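Local coordinates for topoisomerase I-like protein (PDB 2B9S) that relaxes supercoiled DNA as part of a heterodimeric type IB topoisomerase, probably by transiently nicking and resealing one strand, at residues Leu12-Lys17 with Lys238-Met243; Glu57-Met62 with Arg79-Ser84; Val65-Asp70 with Asp103-Tyr108. All coordinates share one frame; numbering follows the deposited sequence.

Contact 1 (Leu12-Lys17 with Lys238-Met243). With nucleotides of chain A.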
loop_
_atom_site.group_PDB
_atom_site.type_symbol
_atom_site.label_atom_id
_atom_site.label_comp_id
_atom_site.label_asym_id
_atom_site.label_seq_id
_atom_site.Cartn_x
_atom_site.Cartn_y
_atom_site.Cartn_z
ATOM N N LEU D 12 -11.666 -21.477 18.117
ATOM C CA LEU D 12 -12.363 -20.398 17.407
ATOM C C LEU D 12 -12.291 -20.564 15.892
ATOM O O LEU D 12 -11.264 -20.976 15.340
ATOM C CB LEU D 12 -11.855 -19.009 17.832
ATOM C CG LEU D 12 -10.680 -18.310 17.123
ATOM C CD1 LEU D 12 -10.756 -16.792 17.326
ATOM C CD2 LEU D 12 -9.321 -18.862 17.557
ATOM N N ARG D 13 -13.405 -20.255 15.236
ATOM C CA ARG D 13 -13.470 -20.219 13.786
ATOM C C ARG D 13 -13.227 -18.784 13.337
ATOM O O ARG D 13 -14.047 -17.893 13.596
ATOM C CB ARG D 13 -14.835 -20.717 13.294
ATOM N N ILE D 14 -12.092 -18.548 12.690
ATOM C CA ILE D 14 -11.842 -17.231 12.099
ATOM C C ILE D 14 -12.569 -17.156 10.748
ATOM O O ILE D 14 -12.382 -18.024 9.889
ATOM C CB ILE D 14 -10.324 -16.906 11.987
ATOM C CG1 ILE D 14 -9.678 -16.904 13.393
ATOM C CG2 ILE D 14 -10.116 -15.564 11.256
ATOM C CD1 ILE D 14 -8.155 -16.790 13.431
ATOM N N ALA D 15 -13.426 -16.150 10.587
ATOM C CA ALA D 15 -14.142 -15.951 9.325
ATOM C C ALA D 15 -13.205 -15.391 8.225
ATOM O O ALA D 15 -12.310 -14.601 8.504
ATOM C CB ALA D 15 -15.366 -15.056 9.533
ATOM N N MET D 16 -13.402 -15.845 6.993
ATOM C CA MET D 16 -12.604 -15.428 5.847
ATOM C C MET D 16 -13.347 -14.362 5.069
ATOM O O MET D 16 -14.534 -14.126 5.317
ATOM C CB MET D 16 -12.301 -16.628 4.942
ATOM N N LYS D 17 -12.633 -13.712 4.151
ATOM C CA LYS D 17 -13.160 -12.655 3.279
ATOM C C LYS D 17 -14.454 -13.123 2.610
ATOM O O LYS D 17 -14.505 -14.241 2.078
ATOM C CB LYS D 17 -12.093 -12.286 2.224
ATOM C CG LYS D 17 -12.221 -10.909 1.513
ATOM C CD LYS D 17 -11.145 -10.825 0.402
ATOM C CE LYS D 17 -10.894 -9.409 -0.205
ATOM N NZ LYS D 17 -12.127 -8.886 -0.786
ATOM N N LYS D 238 -8.211 -7.567 12.177
ATOM C CA LYS D 238 -6.984 -7.424 11.401
ATOM C C LYS D 238 -6.000 -8.479 11.856
ATOM O O LYS D 238 -5.311 -9.074 11.033
ATOM C CB LYS D 238 -6.358 -6.033 11.560
ATOM C CG LYS D 238 -7.132 -4.886 10.891
ATOM C CD LYS D 238 -7.068 -4.919 9.354
ATOM C CE LYS D 238 -7.784 -3.714 8.778
ATOM N NZ LYS D 238 -7.886 -3.730 7.290
ATOM N N GLY D 239 -5.960 -8.704 13.174
ATOM C CA GLY D 239 -5.024 -9.627 13.803
ATOM C C GLY D 239 -5.264 -11.033 13.348
ATOM O O GLY D 239 -4.325 -11.750 13.022
ATOM N N GLN D 240 -6.540 -11.407 13.304
ATOM C CA GLN D 240 -6.962 -12.758 12.967
ATOM C C GLN D 240 -6.716 -13.068 11.508
ATOM O O GLN D 240 -6.278 -14.171 11.172
ATOM C CB GLN D 240 -8.451 -12.947 13.276
ATOM C CG GLN D 240 -8.798 -12.803 14.731
ATOM C CD GLN D 240 -10.269 -12.901 15.002
ATOM O OE1 GLN D 240 -11.063 -13.144 14.101
ATOM N NE2 GLN D 240 -10.646 -12.727 16.256
ATOM N N SER D 241 -7.013 -12.112 10.633
ATOM C CA SER D 241 -6.733 -12.315 9.211
ATOM C C SER D 241 -5.215 -12.290 8.979
ATOM O O SER D 241 -4.689 -12.992 8.123
ATOM C CB SER D 241 -7.519 -11.327 8.329
ATOM O OG SER D 241 -6.936 -10.046 8.321
ATOM N N ASP D 242 -4.512 -11.530 9.806
ATOM C CA ASP D 242 -3.054 -11.500 9.786
ATOM C C ASP D 242 -2.372 -12.821 10.192
ATOM O O ASP D 242 -1.331 -13.185 9.645
ATOM C CB ASP D 242 -2.577 -10.392 10.705
ATOM C CG ASP D 242 -1.506 -9.561 10.092
ATOM O OD1 ASP D 242 -1.270 -9.683 8.871
ATOM O OD2 ASP D 242 -0.902 -8.762 10.833
ATOM N N MET D 243 -2.947 -13.524 11.167
ATOM C CA MET D 243 -2.412 -14.805 11.594
ATOM C C MET D 243 -2.734 -15.911 10.584
ATOM O O MET D 243 -1.908 -16.776 10.301
ATOM C CB MET D 243 -2.954 -15.186 12.974
ATOM C CG MET D 243 -2.238 -16.412 13.539
ATOM S SD MET D 243 -3.272 -17.448 14.557
ATOM C CE MET D 243 -3.017 -16.694 16.170
ATOM P P DA A 7 -17.347 -3.705 -1.447
ATOM O OP1 DA A 7 -18.530 -4.257 -0.749
ATOM O OP2 DA A 7 -17.086 -2.253 -1.507
ATOM O "O5'" DA A 7 -16.072 -4.391 -0.812
ATOM C "C5'" DA A 7 -15.932 -5.788 -0.833
ATOM C "C4'" DA A 7 -14.565 -6.171 -0.304
ATOM O "O4'" DA A 7 -13.621 -6.082 -1.397
ATOM C "C3'" DA A 7 -13.967 -5.329 0.830
ATOM O "O3'" DA A 7 -13.147 -6.201 1.581
ATOM C "C2'" DA A 7 -13.011 -4.415 0.114
ATOM C "C1'" DA A 7 -12.480 -5.415 -0.921
ATOM N N9 DA A 7 -11.772 -4.772 -2.033
ATOM C C8 DA A 7 -12.124 -3.594 -2.614
ATOM N N7 DA A 7 -11.318 -3.244 -3.567
ATOM C C5 DA A 7 -10.369 -4.225 -3.611
ATOM C C6 DA A 7 -9.250 -4.393 -4.430
ATOM N N6 DA A 7 -8.907 -3.506 -5.378
ATOM N N1 DA A 7 -8.496 -5.486 -4.220
ATOM C C2 DA A 7 -8.873 -6.362 -3.281
ATOM N N3 DA A 7 -9.905 -6.291 -2.439
ATOM C C4 DA A 7 -10.624 -5.188 -2.663
ATOM P P DC A 8 -13.457 -6.733 3.047
ATOM O OP1 DC A 8 -14.190 -7.978 2.932
ATOM O OP2 DC A 8 -14.053 -5.635 3.864
ATOM O "O5'" DC A 8 -11.972 -6.783 3.644
ATOM C "C5'" DC A 8 -11.018 -7.747 3.423
ATOM C "C4'" DC A 8 -9.770 -7.240 2.677
ATOM O "O4'" DC A 8 -10.026 -6.333 1.586
ATOM C "C3'" DC A 8 -8.633 -6.545 3.399
ATOM O "O3'" DC A 8 -7.998 -7.470 4.297
ATOM C "C2'" DC A 8 -7.743 -6.283 2.180
ATOM C "C1'" DC A 8 -8.738 -6.177 1.019
ATOM N N1 DC A 8 -8.606 -4.870 0.286
ATOM C C2 DC A 8 -7.587 -4.760 -0.675
ATOM O O2 DC A 8 -6.854 -5.733 -0.897
ATOM N N3 DC A 8 -7.434 -3.589 -1.342
ATOM C C4 DC A 8 -8.242 -2.552 -1.080
ATOM N N4 DC A 8 -8.032 -1.435 -1.787
ATOM C C5 DC A 8 -9.289 -2.628 -0.087
ATOM C C6 DC A 8 -9.427 -3.800 0.574
ATOM P P DT A 9 -6.745 -7.072 5.221
ATOM O OP1 DT A 9 -6.591 -8.175 6.180
ATOM O OP2 DT A 9 -6.946 -5.701 5.686
ATOM O "O5'" DT A 9 -5.440 -7.174 4.287
ATOM C "C5'" DT A 9 -5.147 -8.387 3.552
ATOM C "C4'" DT A 9 -3.930 -8.201 2.643
ATOM O "O4'" DT A 9 -4.088 -7.147 1.654
ATOM C "C3'" DT A 9 -2.628 -7.876 3.377
ATOM O "O3'" DT A 9 -1.575 -8.591 2.726
ATOM C "C2'" DT A 9 -2.536 -6.353 3.248
ATOM C "C1'" DT A 9 -3.083 -6.174 1.831
ATOM N N1 DT A 9 -3.723 -4.864 1.574
ATOM C C2 DT A 9 -3.245 -4.086 0.545
ATOM O O2 DT A 9 -2.288 -4.429 -0.154
ATOM N N3 DT A 9 -3.934 -2.903 0.378
ATOM C C4 DT A 9 -5.007 -2.441 1.118
ATOM O O4 DT A 9 -5.536 -1.359 0.874
ATOM C C5 DT A 9 -5.445 -3.304 2.198
ATOM C C7 DT A 9 -6.572 -2.922 3.139
ATOM C C6 DT A 9 -4.782 -4.458 2.362
#

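Contact 2 (Glu57-Met62 with Arg79-Ser84)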
loop_
_atom_site.group_PDB
_atom_site.type_symbol
_atom_site.label_atom_id
_atom_site.label_comp_id
_atom_site.label_asym_id
_atom_site.label_seq_id
_atom_site.Cartn_x
_atom_site.Cartn_y
_atom_site.Cartn_z
ATOM N N GLU D 57 -9.381 29.758 -6.072
ATOM C CA GLU D 57 -8.290 30.165 -5.223
ATOM C C GLU D 57 -7.702 28.993 -4.459
ATOM O O GLU D 57 -6.486 28.931 -4.227
ATOM C CB GLU D 57 -8.766 31.245 -4.241
ATOM C CG GLU D 57 -7.675 31.655 -3.283
ATOM C CD GLU D 57 -8.177 32.417 -2.074
ATOM O OE1 GLU D 57 -8.528 33.614 -2.202
ATOM O OE2 GLU D 57 -8.179 31.819 -0.986
ATOM N N GLU D 58 -8.578 28.095 -4.017
ATOM C CA GLU D 58 -8.151 26.927 -3.270
ATOM C C GLU D 58 -7.239 26.048 -4.127
ATOM O O GLU D 58 -6.201 25.586 -3.649
ATOM C CB GLU D 58 -9.372 26.129 -2.796
ATOM C CG GLU D 58 -9.028 24.829 -2.086
ATOM C CD GLU D 58 -10.239 24.016 -1.686
ATOM O OE1 GLU D 58 -11.305 24.132 -2.348
ATOM O OE2 GLU D 58 -10.097 23.218 -0.737
ATOM N N VAL D 59 -7.641 25.824 -5.379
ATOM C CA VAL D 59 -6.891 24.993 -6.316
ATOM C C VAL D 59 -5.578 25.649 -6.791
ATOM O O VAL D 59 -4.541 24.981 -6.869
ATOM C CB VAL D 59 -7.798 24.488 -7.470
ATOM C CG1 VAL D 59 -7.014 23.647 -8.495
ATOM C CG2 VAL D 59 -8.935 23.653 -6.888
ATOM N N ALA D 60 -5.618 26.951 -7.069
ATOM C CA ALA D 60 -4.405 27.760 -7.296
ATOM C C ALA D 60 -3.399 27.653 -6.150
ATOM O O ALA D 60 -2.204 27.541 -6.376
ATOM C CB ALA D 60 -4.785 29.250 -7.542
ATOM N N THR D 61 -3.896 27.692 -4.914
ATOM C CA THR D 61 -3.063 27.676 -3.713
ATOM C C THR D 61 -2.381 26.319 -3.566
ATOM O O THR D 61 -1.265 26.244 -3.094
ATOM C CB THR D 61 -3.906 28.039 -2.409
ATOM O OG1 THR D 61 -4.540 29.315 -2.581
ATOM C CG2 THR D 61 -3.045 28.085 -1.131
ATOM N N MET D 62 -3.074 25.254 -3.939
ATOM C CA MET D 62 -2.537 23.891 -3.883
ATOM C C MET D 62 -1.213 23.749 -4.664
ATOM O O MET D 62 -0.234 23.210 -4.156
ATOM C CB MET D 62 -3.571 22.910 -4.430
ATOM C CG MET D 62 -4.665 22.528 -3.487
ATOM S SD MET D 62 -5.924 21.607 -4.393
ATOM C CE MET D 62 -7.209 21.630 -3.117
ATOM N N ARG D 79 0.741 20.185 -16.377
ATOM C CA ARG D 79 -0.316 20.048 -17.352
ATOM C C ARG D 79 -1.619 19.568 -16.711
ATOM O O ARG D 79 -2.687 20.107 -16.984
ATOM C CB ARG D 79 0.116 19.138 -18.515
ATOM C CG ARG D 79 -1.032 18.338 -19.143
ATOM C CD ARG D 79 -0.799 17.925 -20.600
ATOM N NE ARG D 79 0.593 17.590 -20.888
ATOM C CZ ARG D 79 1.160 16.406 -20.654
ATOM N NH1 ARG D 79 0.466 15.409 -20.107
ATOM N NH2 ARG D 79 2.444 16.235 -20.964
ATOM N N ASN D 80 -1.537 18.563 -15.859
ATOM C CA ASN D 80 -2.750 18.015 -15.256
ATOM C C ASN D 80 -3.397 18.974 -14.268
ATOM O O ASN D 80 -4.612 19.091 -14.231
ATOM C CB ASN D 80 -2.460 16.680 -14.599
ATOM C CG ASN D 80 -2.335 15.565 -15.596
ATOM O OD1 ASN D 80 -3.038 15.545 -16.607
ATOM N ND2 ASN D 80 -1.429 14.616 -15.323
ATOM N N PHE D 81 -2.573 19.649 -13.474
ATOM C CA PHE D 81 -3.040 20.746 -12.621
ATOM C C PHE D 81 -3.800 21.822 -13.410
ATOM O O PHE D 81 -4.904 22.208 -13.027
ATOM C CB PHE D 81 -1.892 21.394 -11.825
ATOM C CG PHE D 81 -2.192 22.828 -11.421
ATOM C CD1 PHE D 81 -3.084 23.105 -10.358
ATOM C CD2 PHE D 81 -1.655 23.904 -12.156
ATOM C CE1 PHE D 81 -3.414 24.431 -10.019
ATOM C CE2 PHE D 81 -1.970 25.204 -11.830
ATOM C CZ PHE D 81 -2.849 25.476 -10.749
ATOM N N PHE D 82 -3.197 22.298 -14.503
ATOM C CA PHE D 82 -3.733 23.405 -15.297
ATOM C C PHE D 82 -5.073 23.037 -15.936
ATOM O O PHE D 82 -5.988 23.863 -15.989
ATOM C CB PHE D 82 -2.700 23.887 -16.356
ATOM C CG PHE D 82 -3.059 25.220 -17.019
ATOM C CD1 PHE D 82 -3.050 26.409 -16.282
ATOM C CD2 PHE D 82 -3.404 25.271 -18.364
ATOM C CE1 PHE D 82 -3.385 27.631 -16.877
ATOM C CE2 PHE D 82 -3.753 26.485 -18.976
ATOM C CZ PHE D 82 -3.741 27.672 -18.226
ATOM N N GLU D 83 -5.189 21.790 -16.398
ATOM C CA GLU D 83 -6.444 21.282 -16.941
ATOM C C GLU D 83 -7.517 21.225 -15.862
ATOM O O GLU D 83 -8.624 21.690 -16.075
ATOM C CB GLU D 83 -6.251 19.897 -17.625
ATOM N N SER D 84 -7.178 20.687 -14.698
ATOM C CA SER D 84 -8.090 20.667 -13.559
ATOM C C SER D 84 -8.540 22.067 -13.154
ATOM O O SER D 84 -9.732 22.296 -12.943
ATOM C CB SER D 84 -7.469 19.948 -12.356
ATOM O OG SER D 84 -7.433 18.543 -12.553
#

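Contact 3 (Val65-Asp70 with Asp103-Tyr108). With nucleotides of chain B.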
loop_
_atom_site.group_PDB
_atom_site.type_symbol
_atom_site.label_atom_id
_atom_site.label_comp_id
_atom_site.label_asym_id
_atom_site.label_seq_id
_atom_site.Cartn_x
_atom_site.Cartn_y
_atom_site.Cartn_z
ATOM N N VAL D 65 1.833 26.579 -3.514
ATOM C CA VAL D 65 2.425 26.125 -2.257
ATOM C C VAL D 65 3.485 25.019 -2.476
ATOM O O VAL D 65 4.386 24.801 -1.634
ATOM C CB VAL D 65 1.225 25.653 -1.403
ATOM C CG1 VAL D 65 1.443 24.326 -0.707
ATOM C CG2 VAL D 65 0.708 26.769 -0.478
ATOM N N MET D 66 3.398 24.358 -3.637
ATOM C CA MET D 66 4.312 23.268 -4.009
ATOM C C MET D 66 5.550 23.713 -4.789
ATOM O O MET D 66 6.234 22.873 -5.354
ATOM C CB MET D 66 3.561 22.195 -4.807
ATOM C CG MET D 66 2.607 21.374 -3.955
ATOM S SD MET D 66 1.863 20.009 -4.874
ATOM C CE MET D 66 3.303 18.932 -5.124
ATOM N N LYS D 67 5.835 25.021 -4.790
ATOM C CA LYS D 67 6.941 25.643 -5.555
ATOM C C LYS D 67 8.335 24.981 -5.428
ATOM O O LYS D 67 9.085 24.932 -6.388
ATOM C CB LYS D 67 7.060 27.127 -5.191
ATOM C CG LYS D 67 7.951 27.932 -6.117
ATOM C CD LYS D 67 8.292 29.265 -5.503
ATOM C CE LYS D 67 9.098 30.145 -6.472
ATOM N NZ LYS D 67 9.468 31.451 -5.817
ATOM N N GLU D 68 8.672 24.487 -4.246
ATOM C CA GLU D 68 9.998 23.914 -4.023
ATOM C C GLU D 68 10.043 22.376 -4.220
ATOM O O GLU D 68 11.097 21.749 -4.098
ATOM C CB GLU D 68 10.539 24.352 -2.633
ATOM N N HIS D 69 8.896 21.789 -4.563
ATOM C CA HIS D 69 8.786 20.351 -4.762
ATOM C C HIS D 69 9.131 19.986 -6.197
ATOM O O HIS D 69 8.824 20.751 -7.108
ATOM C CB HIS D 69 7.373 19.857 -4.447
ATOM C CG HIS D 69 7.339 18.415 -4.056
ATOM N ND1 HIS D 69 7.434 17.396 -4.975
ATOM C CD2 HIS D 69 7.289 17.825 -2.837
ATOM C CE1 HIS D 69 7.445 16.236 -4.340
ATOM N NE2 HIS D 69 7.345 16.470 -3.041
ATOM N N ASP D 70 9.748 18.819 -6.392
ATOM C CA ASP D 70 10.072 18.282 -7.738
ATOM C C ASP D 70 8.870 18.181 -8.676
ATOM O O ASP D 70 9.007 18.383 -9.872
ATOM C CB ASP D 70 10.715 16.885 -7.644
ATOM C CG ASP D 70 12.145 16.912 -7.059
ATOM O OD1 ASP D 70 12.722 18.005 -6.859
ATOM O OD2 ASP D 70 12.693 15.817 -6.794
ATOM N N ASP D 103 1.529 34.077 -12.421
ATOM C CA ASP D 103 2.506 34.331 -11.369
ATOM C C ASP D 103 1.843 34.123 -10.010
ATOM O O ASP D 103 0.995 34.904 -9.591
ATOM C CB ASP D 103 3.033 35.752 -11.504
ATOM C CG ASP D 103 4.211 36.056 -10.598
ATOM O OD1 ASP D 103 4.489 35.316 -9.632
ATOM O OD2 ASP D 103 4.863 37.080 -10.857
ATOM N N PHE D 104 2.255 33.062 -9.327
ATOM C CA PHE D 104 1.663 32.636 -8.065
ATOM C C PHE D 104 2.374 33.172 -6.854
ATOM O O PHE D 104 2.066 32.778 -5.738
ATOM C CB PHE D 104 1.679 31.112 -7.976
ATOM C CG PHE D 104 0.851 30.430 -9.019
ATOM C CD1 PHE D 104 -0.512 30.202 -8.801
ATOM C CD2 PHE D 104 1.441 29.969 -10.210
ATOM C CE1 PHE D 104 -1.287 29.561 -9.756
ATOM C CE2 PHE D 104 0.664 29.315 -11.189
ATOM C CZ PHE D 104 -0.705 29.111 -10.955
ATOM N N GLU D 105 3.316 34.083 -7.068
ATOM C CA GLU D 105 4.213 34.549 -6.008
ATOM C C GLU D 105 3.526 35.181 -4.770
ATOM O O GLU D 105 3.920 34.882 -3.628
ATOM C CB GLU D 105 5.308 35.458 -6.603
ATOM C CG GLU D 105 6.535 35.656 -5.714
ATOM C CD GLU D 105 7.241 34.332 -5.291
ATOM O OE1 GLU D 105 7.029 33.249 -5.895
ATOM O OE2 GLU D 105 8.033 34.389 -4.336
ATOM N N PRO D 106 2.506 36.056 -4.972
ATOM C CA PRO D 106 1.819 36.562 -3.765
ATOM C C PRO D 106 1.227 35.434 -2.887
ATOM O O PRO D 106 1.301 35.502 -1.660
ATOM C CB PRO D 106 0.716 37.472 -4.340
ATOM C CG PRO D 106 1.201 37.851 -5.712
ATOM C CD PRO D 106 1.950 36.650 -6.210
ATOM N N ILE D 107 0.657 34.394 -3.497
ATOM C CA ILE D 107 0.119 33.298 -2.706
ATOM C C ILE D 107 1.240 32.481 -2.051
ATOM O O ILE D 107 1.144 32.136 -0.870
ATOM C CB ILE D 107 -0.812 32.378 -3.508
ATOM C CG1 ILE D 107 -2.066 33.156 -3.955
ATOM C CG2 ILE D 107 -1.110 31.108 -2.677
ATOM C CD1 ILE D 107 -2.993 32.376 -4.897
ATOM N N TYR D 108 2.294 32.168 -2.809
ATOM C CA TYR D 108 3.461 31.496 -2.232
ATOM C C TYR D 108 3.994 32.218 -1.005
ATOM O O TYR D 108 4.254 31.606 0.024
ATOM C CB TYR D 108 4.597 31.375 -3.246
ATOM C CG TYR D 108 5.773 30.597 -2.687
ATOM C CD1 TYR D 108 7.015 31.196 -2.522
ATOM C CD2 TYR D 108 5.627 29.259 -2.309
ATOM C CE1 TYR D 108 8.092 30.476 -2.018
ATOM C CE2 TYR D 108 6.682 28.532 -1.796
ATOM C CZ TYR D 108 7.922 29.143 -1.657
ATOM O OH TYR D 108 8.987 28.418 -1.139
ATOM P P DA B 4 7.970 13.302 -0.750
ATOM O OP1 DA B 4 7.214 14.128 -1.713
ATOM O OP2 DA B 4 9.446 13.342 -0.782
ATOM O "O5'" DA B 4 7.445 13.580 0.736
ATOM C "C5'" DA B 4 6.052 13.773 0.978
ATOM C "C4'" DA B 4 5.786 13.894 2.469
ATOM O "O4'" DA B 4 6.057 12.678 3.189
ATOM C "C3'" DA B 4 6.618 14.935 3.208
ATOM O "O3'" DA B 4 5.640 15.743 3.760
ATOM C "C2'" DA B 4 7.414 14.183 4.279
ATOM C "C1'" DA B 4 6.525 12.972 4.488
ATOM N N9 DA B 4 7.211 11.766 4.945
ATOM C C8 DA B 4 8.402 11.294 4.478
ATOM N N7 DA B 4 8.765 10.164 5.052
ATOM C C5 DA B 4 7.745 9.892 5.956
ATOM C C6 DA B 4 7.541 8.843 6.868
ATOM N N6 DA B 4 8.406 7.838 7.018
ATOM N N1 DA B 4 6.421 8.859 7.614
ATOM C C2 DA B 4 5.555 9.875 7.462
ATOM N N3 DA B 4 5.642 10.920 6.627
ATOM C C4 DA B 4 6.772 10.873 5.901
#

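Contact 1 (Leu12-Lys17 with Lys238-Met243)
I14 lies across the side chain of Q240, and the two cross obliquely at the start of the long helix 236-266. The branch methyl CG2 of I14 approaches most closely, 3.7 Å from Q240 CB. The other arm reaches over the helix backbone and brings I14 CD1 to 3.9 Å from Q240 O. With CG anti to its carbonyl carbon (chi1 -63°) and the chain extended beyond, Q240 runs outward past I14 and carries its amide toward L12. There L12 CD1 stands 4.2 Å from Q240 NE2, a looser van der Waals approach than that of I14. W6 of the same chain adds to this patch, touching L12, Q240 and M243, while W53 of the second protein chain packs on M243.

K17, K238 and S241 turn to the DNA. Beside Q240, S241 donates from OG to OP1 of DT9 of chain A at 2.9 Å. About one turn before S241, K238 bends at chi2 and sets NZ 2.7 Å from OP2 of the same phosphate, so two donors grip its two non-bridging oxygens. Toward the 5' end of the same strand, K17 lies against the sugars of DC8 and DA7, and its NZ makes a weak 3.2 Å hydrogen bond to O4' of DA7 of chain A. Such backbone-directed contacts are characteristic of the protein shell by which type IB topoisomerases surround duplex DNA.

Contact 2 (Glu57-Met62 with Arg79-Ser84)
V59 of helix 54-64 meets F81 of helix 75-89 in a buried helix-helix packing of the region assigned to the DNA-binding fragment. A single ring carbon does the touching. F81 turns its edge to the partner helix, and CE1 comes to 3.4 Å from the backbone oxygen V59 O, which lies near the ring plane. The same CE1 is 4.0 Å from V59 CG1, and A60 CA sits beyond the edge at 4.4 Å. V59 sends CG1 out anti to its backbone N (chi1 178°), toward the ring, and the two side chains run antiparallel alongside each other where they meet. The nearest CA atoms, those of V59 and S84, are 8.5 Å apart.

The next shell is aromatic and apolar. F81 stacks with F63 and meets W85 with the planes about 20° apart, and W85, I88 and L175 also touch V59. Farther out, polar side chains tie the helices to neighbouring loops and strands: N80 reaches the carbonyls of P170 and M172, S84 bonds to L175, and E57 is held by Y36, H39 and G40.

Within helix 54-64, E57 O accepts two bonds from T61 that arrive from opposite faces of the carbonyl plane, the helical one from N at 3.0 Å and a second from OG1 at 2.6 Å.

Contact 3 (Val65-Asp70 with Asp103-Tyr108)
K67 leans over Y108, joining a type I beta turn (M66 to H69) to the first turn of helix 105-119. Its CB begins the contact above the ring margin, 3.7 Å from Y108 CE2. Continuing fully extended at about a right angle to the tyrosine, the chain places CD over the centre of the face, a CH-pi contact of 3.7 Å from K67 CD to the Y108 ring centroid, 11° off the normal. CE then passes beyond the ring toward the carboxylate of E105, 3.8 Å from OE1. At the tip, NZ forms a salt bridge with E105 OE1 at 3.0 Å, meeting it on the syn side but 28° out of the carboxylate plane.

E105 reaches back to the lysine through a bend at chi2, and Q109 holds its other oxygen, OE2, which should limit rotation of the carboxylate. The helix start is further fixed by an Asx turn, in which D103 OD1 accepts from E105 N at 3.1 Å. At the far end of the beta turn H69, whose ND1 bonds to Y71 N, donates from NE2 to the phosphate oxygen OP1 of DA4 of chain B, 2.7 Å away.

Overall arrangement
Contacts 2 and 3 form one unit, with centres 12 Å apart. Their segments alternate along the chain, and they touch through packing between T61 OG1 and I107 CG2 at 3.9 Å and between F81 CE2 and F104 CZ at 4.2 Å. Contact 1 lies on the opposite side of the chain's centre, its centre about 44 Å from that of contact 2 and 48 Å from that of contact 3. Contact 1 meets DNA chain A and contact 3 chain B, whereas contact 2 stays about 11 Å from nucleic acid at its nearest atom. The vanadate pocket is built from other residues, R290, K328, R386 and H429; contacts 1 and 3 touch the DNA backbone, and contact 2 packs beside contact 3.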